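Monoacylglycerol lipase (Palaeococcus ferrophilus, PDB 6QE2) probably hydrolyses monoacylglycerols to glycerol and free fatty acids, as a serine hydrolase of the alpha/beta-hydrolase clan from an archaeon. Local coordinates at residues V93-Y96 against A97-P101; S150-P153 against D154-K157; V177-N180 against M181-H185; H185-A188 against E189-K192; S211-L214 against F215-L218. All blocks are in the same frame, centred on the assembly; numbering follows the deposited sequence. Where two conformers were deposited one is given.

Interaction 1. Residues V93-Y96 against A97-P101; sequences VIRY and AETRP
Arg100 lays the aliphatic part of its chain across one face of the Tyr96 ring, the two side chains crossing at about a right angle. The evidence for a CH-pi contact is direct: Arg100 CD stands 3.8 Å from the centroid of the Tyr96 ring and 22° off its normal. Further along, Arg100 NE comes to 3.4 Å from Tyr96 CE1, and on the other flank of the ring Arg100 CB is 3.5 Å from Tyr96 CE2. A bend at the second torsion of Arg100 (chi2 79°) folds the chain over the ring. Beyond the overlap Tyr96 OH and Arg100 NH2 both go to the carboxylate of Asp71, on helix 63-77. An alanine in place of Tyr96 is likely to strip the arginine chain of its flat support and cost Asp71 its phenol partner. All this lies at the C-terminal end of helix 88-99, which joins parallel strands 82-86 and 106-110 in a beta-alpha-beta unit of the alpha/beta-hydrolase core. Arg100 NH1 also donates to Thr99 OG1 at 3.0 Å, with the oxygen in the guanidinium plane. That hydroxyl gives its own proton to Arg95 O at 2.8 Å, while Thr99 N reaches Arg95 O at 2.9 Å from the opposite face of the carbonyl plane. Arg95, bent at chi2 and chi3, turns back to Glu98: NH1 meets OE1 in a 2.9 Å salt bridge lying in the guanidinium plane, although the carboxylate is rotated 56° against it. Arg95 NE continues to Asn180 OD1 of helix 171-186.

Interaction 2. Residues S150-P153 against D154-K157; sequences SRNP and DAVK
The carboxamide of Asn152 has the methyl of Ala155 packed against it, with Ala155 CB 3.9 Å from Asn152 CG. Its oxygen is turned to the start of the helix: Asn152 OD1 accepts from Asp154 N at 2.9 Å, the donor tilted 32° out of the amide plane. A weak second bond runs to the same oxygen from Ala155 N at 3.3 Å. The other end of the amide, ND2, donates to Glu237 O, so the group is gripped at both ends, which supports this flip state of the amide. With CG placed opposite the main-chain nitrogen (chi1 -178°), the side chain can curl back over the first turn. This is an N-cap, opening helix 153-161 in the region inserted between core strands 106-110 and 195-200, where lipases of this family usually carry their cap. A leucine in place of Asn152 would probably leave the amides of Asp154 and Ala155 without their side-chain acceptor. Just ahead, Asn152 N donates to Ser150 OG at 2.9 Å, an ST turn immediately before the cap. Asn152 O accepts from Val156 N, and Val156 CG2 packs 3.6 Å from Ser150 O.

Interaction 3. Residues V177-N180 against M181-H185; sequences VFDN and MERAH
Asp179 and Arg183, one turn apart on helix 171-186, meet with carboxylate and guanidinium planes 80° to each other. In the conformer of Asp179 described, one of two deposited, OD2 lies over the guanidinium face, 3.0 Å from Arg183 NH2 and closer than comfortable to CZ, so the exact pose is doubtful. No N-H is aimed at that oxygen, and the attraction there would be of charge only. Directed bonds are supplied by water instead: water 3 gives to Asp179 OD1 at 2.9 Å and takes from Arg183 NE. Water 4 works likewise on the other edge, donating to Asn180 OD1 at 2.8 Å and accepting from Arg183 NH1. Both waters lie in the guanidinium plane, which would favour this rotation of the group. The amide of Asn180 is held at its other end too, ND2 donating to Ser176 O and to Glu64 OE2. Met181, also modelled twice, sets CB 3.5 Å from Val177 O. Its N donates to that same carbonyl at 3.0 Å. Helix 171-186 touches helix 88-99 through Val177 and Ala184, helix 63-77 through Asn180 and Arg183, and helix 122-134 through Phe178, which also touches a bound lauryl dimethylamine-N-oxide.

Interaction 4. Residues H185-A188 against E189-K192; sequences HKEA and ERIK
The chains of Glu187 and Arg190 run alongside each other in one direction and close a salt bridge in which Arg190 NH1 is 2.9 Å from Glu187 OE1. The oxygen is in the guanidinium plane, yet the nitrogen approaches from above the carboxylate, 53° out of its plane, and the two groups are turned 52° against each other. Lower down the chains pack by carbon, with Glu187 CB 3.7 Å from Arg190 CD. A bend in the arginine at its third torsion (chi3 66°) brings NH1 round to the acid. The main chain sets this spacing: Arg190 N donates to Glu187 O at 2.9 Å, and Ile191 N follows with a bond to Ala188 O at 3.3 Å. Both span three residues, the pattern of a 3-10 turn. Two waters pin the turn, water 5 between Lys186 O and Glu189 N, and water 6 between Ala188 O and Ile191 O. Further out, Glu187 OE1 also forms a salt bridge with Arg95 NH1, and two guanidinium groups on one oxygen would be expected to keep that carboxylate ionised. The turn leads from helix 171-186 towards strand 195-200. It is flanked by helix 88-99, where Ile191 touches Ala97 and Glu98 and Arg190 reaches Thr99, and by helix 209-217, where Ala188 rests on Leu214 and Glu217.

Interaction 5. Residues S211-L214 against F215-L218; sequences SRRL and FEEL
Arg213 folds back on itself to meet Glu216 three residues on: bends at chi2 and chi3 (98°, away from the usual staggered values) set its guanidinium alongside the acid. NH2 of Arg213 donates to Glu216 OE1 at 2.6 Å, a short salt bridge, and a weak second bond runs from NH1 to the same oxygen. OE1 lies in the guanidinium plane, but the nitrogen comes from above the carboxylate, the two planes being 79° apart. Both residues also touch a crystal neighbour, so this pose may partly reflect the lattice. Within the molecule Arg213 NE pairs with Glu209, and water 7 ties Glu216 OE2 to Arg212 O, donating to the latter at 3.0 Å. On another side of the helix Leu214 and Leu218 meet, CG to CG 4.3 Å, while Leu214 CD1 lies 3.9 Å from Glu217 OE2. That oxygen has its polar partner in His185 ND1. Leu218, the first residue to leave helical geometry, still gives its N to Leu214 O at 2.9 Å. Phe215 holds its ring opposite the main-chain nitrogen (chi1 180°), against Ile225 and in a cation-pi contact with Lys223; the lysine NZ also binds Phe215 O and Leu218 O. Helix 209-217 is thus pressed on the sheet as the connecting helix of a beta-alpha-beta crossover between parallel strands 195-200 and 223-228, a standard unit of the alpha/beta-hydrolase fold.

Overall arrangement
Interactions 1, 3, 4 and 5 form one connected patch in which interaction 4 is central: its centre lies 8 Å from that of interaction 1, 10 Å from interaction 5 and 11 Å from interaction 3. Interactions 3 and 4 share His185, which also reaches interaction 5. Ile94 CD1 and Leu214 CD2, 3.6 Å apart, join interactions 1 and 5 directly. Interaction 2 stands alone, its centre 29 to 34 Å from the others. The side chain of Ser150 there is close to, but not in contact with, a probable Ser87-His233-Asp203 triad, and about 9 Å from a bound glycerol, while Val93 of interaction 1 touches the likely nucleophile elbow.

Interaction 1. Residues V93-Y96 against A97-P101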
loop_
_atom_site.group_PDB
_atom_site.type_symbol
_atom_site.label_atom_id
_atom_site.label_comp_id
_atom_site.label_asym_id
_atom_site.label_seq_id
_atom_site.Cartn_x
_atom_site.Cartn_y
_atom_site.Cartn_z
ATOM N N VAL A 93 1.996 5.182 -1.786
ATOM C CA VAL A 93 1.464 6.429 -1.244
ATOM C C VAL A 93 2.574 7.262 -0.606
ATOM O O VAL A 93 2.524 8.498 -0.632
ATOM C CB VAL A 93 0.301 6.153 -0.267
ATOM C CG1 VAL A 93 -0.846 5.505 -1.013
ATOM C CG2 VAL A 93 0.740 5.272 0.901
ATOM N N ILE A 94 3.607 6.620 -0.062
ATOM C CA ILE A 94 4.764 7.369 0.413
ATOM C C ILE A 94 5.468 8.054 -0.755
ATOM O O ILE A 94 5.831 9.233 -0.679
ATOM C CB ILE A 94 5.711 6.438 1.192
ATOM C CG1 ILE A 94 5.052 6.037 2.515
ATOM C CG2 ILE A 94 7.055 7.116 1.432
ATOM C CD1 ILE A 94 5.715 4.871 3.209
ATOM N N ARG A 95 5.668 7.330 -1.861
ATOM C CA ARG A 95 6.291 7.944 -3.030
ATOM C C ARG A 95 5.428 9.061 -3.597
ATOM O O ARG A 95 5.957 10.064 -4.088
ATOM C CB ARG A 95 6.574 6.890 -4.097
ATOM C CG ARG A 95 7.666 5.899 -3.704
ATOM C CD ARG A 95 9.069 6.535 -3.717
ATOM N NE ARG A 95 9.423 7.024 -5.050
ATOM C CZ ARG A 95 9.914 8.234 -5.303
ATOM N NH1 ARG A 95 10.138 9.087 -4.309
ATOM N NH2 ARG A 95 10.200 8.589 -6.552
ATOM N N TYR A 96 4.104 8.916 -3.522
ATOM C CA TYR A 96 3.232 9.996 -3.965
ATOM C C TYR A 96 3.387 11.220 -3.069
ATOM O O TYR A 96 3.469 12.351 -3.563
ATOM C CB TYR A 96 1.780 9.531 -3.995
ATOM C CG TYR A 96 0.929 10.446 -4.846
ATOM C CD1 TYR A 96 0.782 10.216 -6.208
ATOM C CD2 TYR A 96 0.315 11.568 -4.300
ATOM C CE1 TYR A 96 0.030 11.059 -7.004
ATOM C CE2 TYR A 96 -0.450 12.416 -5.094
ATOM C CZ TYR A 96 -0.582 12.157 -6.442
ATOM O OH TYR A 96 -1.330 12.995 -7.242
ATOM N N ALA A 97 3.441 11.010 -1.749
ATOM C CA ALA A 97 3.643 12.117 -0.823
ATOM C C ALA A 97 4.983 12.802 -1.033
ATOM O O ALA A 97 5.129 13.983 -0.698
ATOM C CB ALA A 97 3.518 11.623 0.621
ATOM N N GLU A 98 5.955 12.091 -1.609
ATOM C CA GLU A 98 7.265 12.663 -1.882
ATOM C C GLU A 98 7.298 13.412 -3.208
ATOM O O GLU A 98 7.940 14.462 -3.312
ATOM C CB GLU A 98 8.313 11.554 -1.872
ATOM C CG GLU A 98 8.622 11.093 -0.471
ATOM C CD GLU A 98 9.453 9.839 -0.408
ATOM O OE1 GLU A 98 9.688 9.205 -1.455
ATOM O OE2 GLU A 98 9.874 9.486 0.709
ATOM N N THR A 99 6.615 12.895 -4.229
ATOM C CA THR A 99 6.713 13.451 -5.574
ATOM C C THR A 99 5.579 14.402 -5.940
ATOM O O THR A 99 5.735 15.183 -6.884
ATOM C CB THR A 99 6.769 12.320 -6.602
ATOM O OG1 THR A 99 5.606 11.502 -6.463
ATOM C CG2 THR A 99 8.022 11.462 -6.386
ATOM N N ARG A 100 4.445 14.338 -5.242
ATOM C CA ARG A 100 3.366 15.321 -5.351
ATOM C C ARG A 100 3.076 15.884 -3.960
ATOM O O ARG A 100 1.959 15.745 -3.445
ATOM C CB ARG A 100 2.107 14.697 -5.950
ATOM C CG ARG A 100 2.179 14.335 -7.431
ATOM C CD ARG A 100 2.930 13.016 -7.695
ATOM N NE ARG A 100 2.523 12.403 -8.964
ATOM C CZ ARG A 100 3.233 11.486 -9.622
ATOM N NH1 ARG A 100 4.396 11.061 -9.138
ATOM N NH2 ARG A 100 2.777 10.988 -10.769
ATOM N N PRO A 101 4.059 16.538 -3.329
ATOM C CA PRO A 101 3.966 16.783 -1.878
ATOM C C PRO A 101 2.808 17.667 -1.464
ATOM O O PRO A 101 2.322 17.534 -0.332
ATOM C CB PRO A 101 5.311 17.445 -1.539
ATOM C CG PRO A 101 6.176 17.259 -2.731
ATOM C CD PRO A 101 5.289 17.107 -3.908
#

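Interaction 2. Residues S150-P153 against D154-K157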
loop_
_atom_site.group_PDB
_atom_site.type_symbol
_atom_site.label_atom_id
_atom_site.label_comp_id
_atom_site.label_asym_id
_atom_site.label_seq_id
_atom_site.Cartn_x
_atom_site.Cartn_y
_atom_site.Cartn_z
ATOM N N SER A 150 -0.743 -13.372 7.823
ATOM C CA SER A 150 -1.594 -13.079 8.964
ATOM C C SER A 150 -1.538 -14.216 9.970
ATOM O O SER A 150 -1.445 -15.385 9.591
ATOM C CB SER A 150 -3.046 -12.856 8.522
ATOM O OG SER A 150 -3.903 -12.708 9.643
ATOM N N ARG A 151 -1.602 -13.857 11.254
ATOM C CA ARG A 151 -1.772 -14.845 12.310
ATOM C C ARG A 151 -3.170 -15.456 12.325
ATOM O O ARG A 151 -3.397 -16.418 13.067
ATOM C CB ARG A 151 -1.457 -14.207 13.662
ATOM C CG ARG A 151 -0.008 -13.776 13.793
ATOM C CD ARG A 151 0.360 -13.473 15.231
ATOM N NE ARG A 151 -0.362 -12.320 15.759
ATOM C CZ ARG A 151 -0.195 -11.841 16.986
ATOM N NH1 ARG A 151 0.676 -12.418 17.815
ATOM N NH2 ARG A 151 -0.892 -10.785 17.387
ATOM N N ASN A 152 -4.102 -14.922 11.534
ATOM C CA ASN A 152 -5.452 -15.465 11.436
ATOM C C ASN A 152 -5.480 -16.519 10.338
ATOM O O ASN A 152 -5.375 -16.165 9.154
ATOM C CB ASN A 152 -6.446 -14.346 11.135
ATOM C CG ASN A 152 -7.893 -14.821 11.065
ATOM O OD1 ASN A 152 -8.183 -16.007 10.916
ATOM N ND2 ASN A 152 -8.817 -13.873 11.173
ATOM N N PRO A 153 -5.602 -17.786 10.690
ATOM C CA PRO A 153 -5.591 -18.836 9.673
ATOM C C PRO A 153 -6.733 -18.721 8.667
ATOM O O PRO A 153 -6.556 -19.075 7.514
ATOM C CB PRO A 153 -5.692 -20.121 10.493
ATOM C CG PRO A 153 -6.295 -19.700 11.784
ATOM C CD PRO A 153 -5.779 -18.325 12.044
ATOM N N ASP A 154 -7.881 -18.219 9.101
ATOM C CA ASP A 154 -9.027 -18.067 8.219
ATOM C C ASP A 154 -8.794 -16.949 7.200
ATOM O O ASP A 154 -9.288 -17.002 6.082
ATOM C CB ASP A 154 -10.294 -17.813 9.029
ATOM C CG ASP A 154 -10.748 -19.040 9.799
ATOM O OD1 ASP A 154 -11.073 -18.903 10.995
ATOM O OD2 ASP A 154 -10.778 -20.141 9.212
ATOM N N ALA A 155 -8.032 -15.943 7.596
ATOM C CA ALA A 155 -7.709 -14.844 6.702
ATOM C C ALA A 155 -6.780 -15.353 5.617
ATOM O O ALA A 155 -6.906 -14.981 4.463
ATOM C CB ALA A 155 -7.056 -13.714 7.469
ATOM N N VAL A 156 -5.849 -16.219 6.003
ATOM C CA VAL A 156 -4.900 -16.779 5.064
ATOM C C VAL A 156 -5.630 -17.639 4.060
ATOM O O VAL A 156 -5.378 -17.562 2.873
ATOM C CB VAL A 156 -3.844 -17.632 5.769
ATOM C CG1 VAL A 156 -3.012 -18.383 4.752
ATOM C CG2 VAL A 156 -2.965 -16.763 6.642
ATOM N N LYS A 157 -6.557 -18.442 4.552
ATOM C CA LYS A 157 -7.342 -19.312 3.699
ATOM C C LYS A 157 -8.163 -18.507 2.695
ATOM O O LYS A 157 -8.252 -18.865 1.535
ATOM C CB LYS A 157 -8.247 -20.192 4.552
ATOM C CG LYS A 157 -9.252 -21.007 3.771
ATOM C CD LYS A 157 -9.943 -21.994 4.690
ATOM C CE LYS A 157 -11.333 -22.311 4.188
ATOM N NZ LYS A 157 -11.274 -23.304 3.085
#

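Interaction 3. Residues V177-N180 against M181-H185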
loop_
_atom_site.group_PDB
_atom_site.type_symbol
_atom_site.label_atom_id
_atom_site.label_comp_id
_atom_site.label_asym_id
_atom_site.label_seq_id
_atom_site.Cartn_x
_atom_site.Cartn_y
_atom_site.Cartn_z
ATOM N N VAL A 177 9.415 -1.859 -7.938
ATOM C CA VAL A 177 9.320 -1.989 -6.493
ATOM C C VAL A 177 10.653 -1.735 -5.803
ATOM O O VAL A 177 10.725 -0.975 -4.842
ATOM C CB VAL A 177 8.860 -3.406 -6.101
ATOM C CG1 VAL A 177 9.052 -3.640 -4.611
ATOM C CG2 VAL A 177 7.416 -3.637 -6.513
ATOM N N PHE A 178 11.757 -2.319 -6.323
ATOM C CA PHE A 178 13.029 -2.169 -5.616
ATOM C C PHE A 178 13.614 -0.785 -5.825
ATOM O O PHE A 178 14.220 -0.221 -4.911
ATOM C CB PHE A 178 14.007 -3.273 -6.071
ATOM C CG PHE A 178 13.542 -4.628 -5.641
ATOM C CD1 PHE A 178 13.353 -4.899 -4.280
ATOM C CD2 PHE A 178 13.252 -5.593 -6.590
ATOM C CE1 PHE A 178 12.870 -6.152 -3.851
ATOM C CE2 PHE A 178 12.776 -6.836 -6.191
ATOM C CZ PHE A 178 12.559 -7.117 -4.840
ATOM N N ASP A 179 13.433 -0.230 -7.026
ATOM C CA ASP A 179 13.879 1.132 -7.270
ATOM C C ASP A 179 13.129 2.115 -6.381
ATOM O O ASP A 179 13.733 3.023 -5.813
ATOM C CB ASP A 179 13.670 1.516 -8.729
ATOM C CG ASP A 179 14.133 2.938 -9.032
ATOM O OD1 ASP A 179 15.305 3.275 -8.761
ATOM O OD2 ASP A 179 13.335 3.721 -9.576
ATOM N N ASN A 180 11.808 1.969 -6.291
ATOM C CA ASN A 180 11.078 2.932 -5.472
ATOM C C ASN A 180 11.314 2.724 -3.971
ATOM O O ASN A 180 11.201 3.690 -3.202
ATOM C CB ASN A 180 9.604 2.910 -5.834
ATOM C CG ASN A 180 9.362 3.679 -7.051
ATOM O OD1 ASN A 180 9.298 4.926 -7.010
ATOM N ND2 ASN A 180 9.243 2.966 -8.184
ATOM N N MET A 181 11.638 1.506 -3.525
ATOM C CA MET A 181 12.011 1.320 -2.121
ATOM C C MET A 181 13.204 2.196 -1.760
ATOM O O MET A 181 13.214 2.869 -0.722
ATOM C CB MET A 181 12.317 -0.154 -1.873
ATOM C CG MET A 181 12.803 -0.438 -0.504
ATOM S SD MET A 181 13.164 -2.201 -0.314
ATOM C CE MET A 181 11.486 -2.829 -0.538
ATOM N N GLU A 182 14.237 2.195 -2.615
ATOM C CA GLU A 182 15.393 3.054 -2.395
ATOM C C GLU A 182 15.011 4.528 -2.407
ATOM O O GLU A 182 15.428 5.298 -1.530
ATOM C CB GLU A 182 16.436 2.780 -3.475
ATOM C CG GLU A 182 17.126 1.443 -3.308
ATOM C CD GLU A 182 18.317 1.312 -4.242
ATOM O OE1 GLU A 182 19.361 0.767 -3.812
ATOM O OE2 GLU A 182 18.210 1.765 -5.405
ATOM N N ARG A 183 14.230 4.943 -3.415
ATOM C CA ARG A 183 13.911 6.356 -3.545
ATOM C C ARG A 183 13.046 6.826 -2.385
ATOM O O ARG A 183 13.111 8.003 -2.011
ATOM C CB ARG A 183 13.213 6.626 -4.866
ATOM C CG ARG A 183 14.137 6.367 -6.037
ATOM C CD ARG A 183 13.339 6.704 -7.284
ATOM N NE ARG A 183 14.125 6.479 -8.486
ATOM C CZ ARG A 183 13.609 6.441 -9.712
ATOM N NH1 ARG A 183 12.293 6.575 -9.902
ATOM N NH2 ARG A 183 14.409 6.228 -10.752
ATOM N N ALA A 184 12.270 5.910 -1.786
ATOM C CA ALA A 184 11.378 6.323 -0.696
ATOM C C ALA A 184 12.197 6.823 0.474
ATOM O O ALA A 184 11.826 7.794 1.141
ATOM C CB ALA A 184 10.469 5.172 -0.246
ATOM N N HIS A 185 13.347 6.192 0.715
ATOM C CA HIS A 185 14.215 6.653 1.786
ATOM C C HIS A 185 14.983 7.903 1.380
ATOM O O HIS A 185 15.098 8.845 2.171
ATOM C CB HIS A 185 15.163 5.531 2.187
ATOM C CG HIS A 185 14.476 4.365 2.824
ATOM N ND1 HIS A 185 14.034 4.387 4.129
ATOM C CD2 HIS A 185 14.152 3.144 2.337
ATOM C CE1 HIS A 185 13.471 3.227 4.422
ATOM N NE2 HIS A 185 13.531 2.456 3.350
HETATM O O HOH W 1 16.880 3.970 -6.550
HETATM O O HOH W 2 17.415 0.978 -8.182
HETATM O O HOH W 3 16.871 5.692 -8.850
HETATM O O HOH W 4 9.497 6.964 -8.846
#

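Interaction 4. Residues H185-A188 against E189-K192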
loop_
_atom_site.group_PDB
_atom_site.type_symbol
_atom_site.label_atom_id
_atom_site.label_comp_id
_atom_site.label_asym_id
_atom_site.label_seq_id
_atom_site.Cartn_x
_atom_site.Cartn_y
_atom_site.Cartn_z
ATOM N N HIS A 185 13.347 6.192 0.715
ATOM C CA HIS A 185 14.215 6.653 1.786
ATOM C C HIS A 185 14.983 7.903 1.380
ATOM O O HIS A 185 15.098 8.845 2.171
ATOM C CB HIS A 185 15.163 5.531 2.187
ATOM C CG HIS A 185 14.476 4.365 2.824
ATOM N ND1 HIS A 185 14.034 4.387 4.129
ATOM C CD2 HIS A 185 14.152 3.144 2.337
ATOM C CE1 HIS A 185 13.471 3.227 4.422
ATOM N NE2 HIS A 185 13.531 2.456 3.350
ATOM N N LYS A 186 15.492 7.942 0.145
ATOM C CA LYS A 186 16.325 9.064 -0.282
ATOM C C LYS A 186 15.549 10.375 -0.287
ATOM O O LYS A 186 16.108 11.433 0.033
ATOM C CB LYS A 186 16.911 8.790 -1.667
ATOM C CG LYS A 186 18.009 7.747 -1.667
ATOM C CD LYS A 186 18.555 7.519 -3.065
ATOM C CE LYS A 186 19.669 6.489 -3.051
ATOM N NZ LYS A 186 20.167 6.188 -4.423
ATOM N N GLU A 187 14.263 10.331 -0.641
ATOM C CA GLU A 187 13.446 11.526 -0.788
ATOM C C GLU A 187 12.515 11.761 0.400
ATOM O O GLU A 187 11.543 12.516 0.271
ATOM C CB GLU A 187 12.644 11.450 -2.089
ATOM C CG GLU A 187 13.515 11.246 -3.317
ATOM C CD GLU A 187 12.746 11.344 -4.622
ATOM O OE1 GLU A 187 11.539 11.673 -4.596
ATOM O OE2 GLU A 187 13.354 11.086 -5.683
ATOM N N ALA A 188 12.811 11.154 1.553
ATOM C CA ALA A 188 11.919 11.237 2.708
ATOM C C ALA A 188 11.653 12.683 3.117
ATOM O O ALA A 188 10.541 13.021 3.545
ATOM C CB ALA A 188 12.512 10.454 3.879
ATOM N N GLU A 189 12.656 13.554 2.982
ATOM C CA GLU A 189 12.508 14.950 3.381
ATOM C C GLU A 189 11.555 15.738 2.488
ATOM O O GLU A 189 11.193 16.864 2.845
ATOM C CB GLU A 189 13.876 15.634 3.417
ATOM C CG GLU A 189 14.832 14.999 4.408
ATOM C CD GLU A 189 15.976 15.913 4.804
ATOM O OE1 GLU A 189 16.156 16.967 4.159
ATOM O OE2 GLU A 189 16.694 15.577 5.769
ATOM N N ARG A 190 11.151 15.192 1.341
ATOM C CA ARG A 190 10.224 15.896 0.462
ATOM C C ARG A 190 8.789 15.873 0.978
ATOM O O ARG A 190 7.976 16.692 0.537
ATOM C CB ARG A 190 10.262 15.292 -0.945
ATOM C CG ARG A 190 11.620 15.372 -1.610
ATOM C CD ARG A 190 11.572 14.895 -3.059
ATOM N NE ARG A 190 10.775 15.764 -3.918
ATOM C CZ ARG A 190 10.355 15.425 -5.134
ATOM N NH1 ARG A 190 10.655 14.232 -5.631
ATOM N NH2 ARG A 190 9.635 16.277 -5.855
ATOM N N ILE A 191 8.470 14.959 1.896
ATOM C CA ILE A 191 7.110 14.869 2.395
ATOM C C ILE A 191 6.811 16.086 3.265
ATOM O O ILE A 191 7.578 16.415 4.182
ATOM C CB ILE A 191 6.892 13.574 3.182
ATOM C CG1 ILE A 191 7.017 12.368 2.218
ATOM C CG2 ILE A 191 5.483 13.633 3.849
ATOM C CD1 ILE A 191 6.642 11.056 2.797
ATOM N N LYS A 192 5.665 16.731 2.988
ATOM C CA LYS A 192 5.159 17.877 3.758
ATOM C C LYS A 192 3.864 17.599 4.492
ATOM O O LYS A 192 3.563 18.300 5.474
ATOM C CB LYS A 192 4.939 19.076 2.824
ATOM C CG LYS A 192 6.220 19.539 2.119
ATOM C CD LYS A 192 7.266 20.042 3.184
ATOM C CE LYS A 192 8.334 20.991 2.603
ATOM N NZ LYS A 192 9.455 20.302 1.883
HETATM O O HOH W 5 15.325 12.931 1.841
HETATM O O HOH W 6 9.459 14.765 5.382
#

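Interaction 5. Residues S211-L214 against F215-L218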
loop_
_atom_site.group_PDB
_atom_site.type_symbol
_atom_site.label_atom_id
_atom_site.label_comp_id
_atom_site.label_asym_id
_atom_site.label_seq_id
_atom_site.Cartn_x
_atom_site.Cartn_y
_atom_site.Cartn_z
ATOM N N SER A 211 10.174 0.899 7.982
ATOM C CA SER A 211 9.331 1.998 8.452
ATOM C C SER A 211 10.009 2.809 9.559
ATOM O O SER A 211 9.894 4.019 9.618
ATOM C CB SER A 211 7.960 1.502 8.899
ATOM O OG SER A 211 7.132 1.273 7.795
ATOM N N ARG A 212 10.708 2.119 10.447
ATOM C CA ARG A 212 11.406 2.800 11.520
ATOM C C ARG A 212 12.468 3.726 10.946
ATOM O O ARG A 212 12.641 4.813 11.439
ATOM C CB ARG A 212 12.013 1.813 12.517
ATOM C CG ARG A 212 11.016 0.859 13.143
ATOM C CD ARG A 212 11.617 0.057 14.288
ATOM N NE ARG A 212 10.706 -0.975 14.764
ATOM C CZ ARG A 212 10.857 -2.268 14.529
ATOM N NH1 ARG A 212 11.896 -2.696 13.843
ATOM N NH2 ARG A 212 9.978 -3.136 14.987
ATOM N N ARG A 213 13.197 3.287 9.925
ATOM C CA ARG A 213 14.186 4.159 9.307
ATOM C C ARG A 213 13.527 5.348 8.632
ATOM O O ARG A 213 13.987 6.458 8.736
ATOM C CB ARG A 213 15.038 3.430 8.282
ATOM C CG ARG A 213 15.887 2.308 8.821
ATOM C CD ARG A 213 16.928 2.780 9.815
ATOM N NE ARG A 213 16.459 2.570 11.171
ATOM C CZ ARG A 213 16.321 3.535 12.064
ATOM N NH1 ARG A 213 15.861 3.250 13.273
ATOM N NH2 ARG A 213 16.658 4.773 11.752
ATOM N N LEU A 214 12.416 5.102 7.955
ATOM C CA LEU A 214 11.705 6.162 7.265
ATOM C C LEU A 214 11.204 7.214 8.243
ATOM O O LEU A 214 11.295 8.393 7.979
ATOM C CB LEU A 214 10.532 5.624 6.454
ATOM C CG LEU A 214 9.796 6.719 5.686
ATOM C CD1 LEU A 214 10.667 7.271 4.582
ATOM C CD2 LEU A 214 8.490 6.215 5.121
ATOM N N PHE A 215 10.726 6.776 9.397
ATOM C CA PHE A 215 10.208 7.686 10.389
ATOM C C PHE A 215 11.295 8.670 10.813
ATOM O O PHE A 215 11.059 9.857 10.895
ATOM C CB PHE A 215 9.731 6.880 11.588
ATOM C CG PHE A 215 9.169 7.711 12.693
ATOM C CD1 PHE A 215 7.861 8.127 12.655
ATOM C CD2 PHE A 215 9.945 8.066 13.772
ATOM C CE1 PHE A 215 7.337 8.881 13.670
ATOM C CE2 PHE A 215 9.425 8.822 14.794
ATOM C CZ PHE A 215 8.118 9.231 14.740
ATOM N N GLU A 216 12.491 8.166 11.058
ATOM C CA GLU A 216 13.626 8.999 11.425
ATOM C C GLU A 216 14.106 9.880 10.270
ATOM O O GLU A 216 14.652 10.941 10.480
ATOM C CB GLU A 216 14.726 8.147 12.053
ATOM C CG GLU A 216 14.117 7.179 13.045
ATOM C CD GLU A 216 15.074 6.619 14.065
ATOM O OE1 GLU A 216 16.236 6.360 13.726
ATOM O OE2 GLU A 216 14.639 6.419 15.208
ATOM N N GLU A 217 13.899 9.417 9.046
ATOM C CA GLU A 217 14.330 10.145 7.863
ATOM C C GLU A 217 13.383 11.283 7.517
ATOM O O GLU A 217 13.776 12.251 6.901
ATOM C CB GLU A 217 14.457 9.199 6.672
ATOM C CG GLU A 217 15.712 8.353 6.702
ATOM C CD GLU A 217 15.583 7.078 5.900
ATOM O OE1 GLU A 217 16.588 6.379 5.725
ATOM O OE2 GLU A 217 14.475 6.774 5.453
ATOM N N LEU A 218 12.127 11.159 7.911
ATOM C CA LEU A 218 11.159 12.195 7.620
ATOM C C LEU A 218 11.492 13.481 8.354
ATOM O O LEU A 218 12.004 13.447 9.459
ATOM C CB LEU A 218 9.766 11.751 8.031
ATOM C CG LEU A 218 9.099 10.605 7.288
ATOM C CD1 LEU A 218 7.901 10.142 8.088
ATOM C CD2 LEU A 218 8.681 11.030 5.894
HETATM O O HOH W 7 12.103 4.761 14.355
#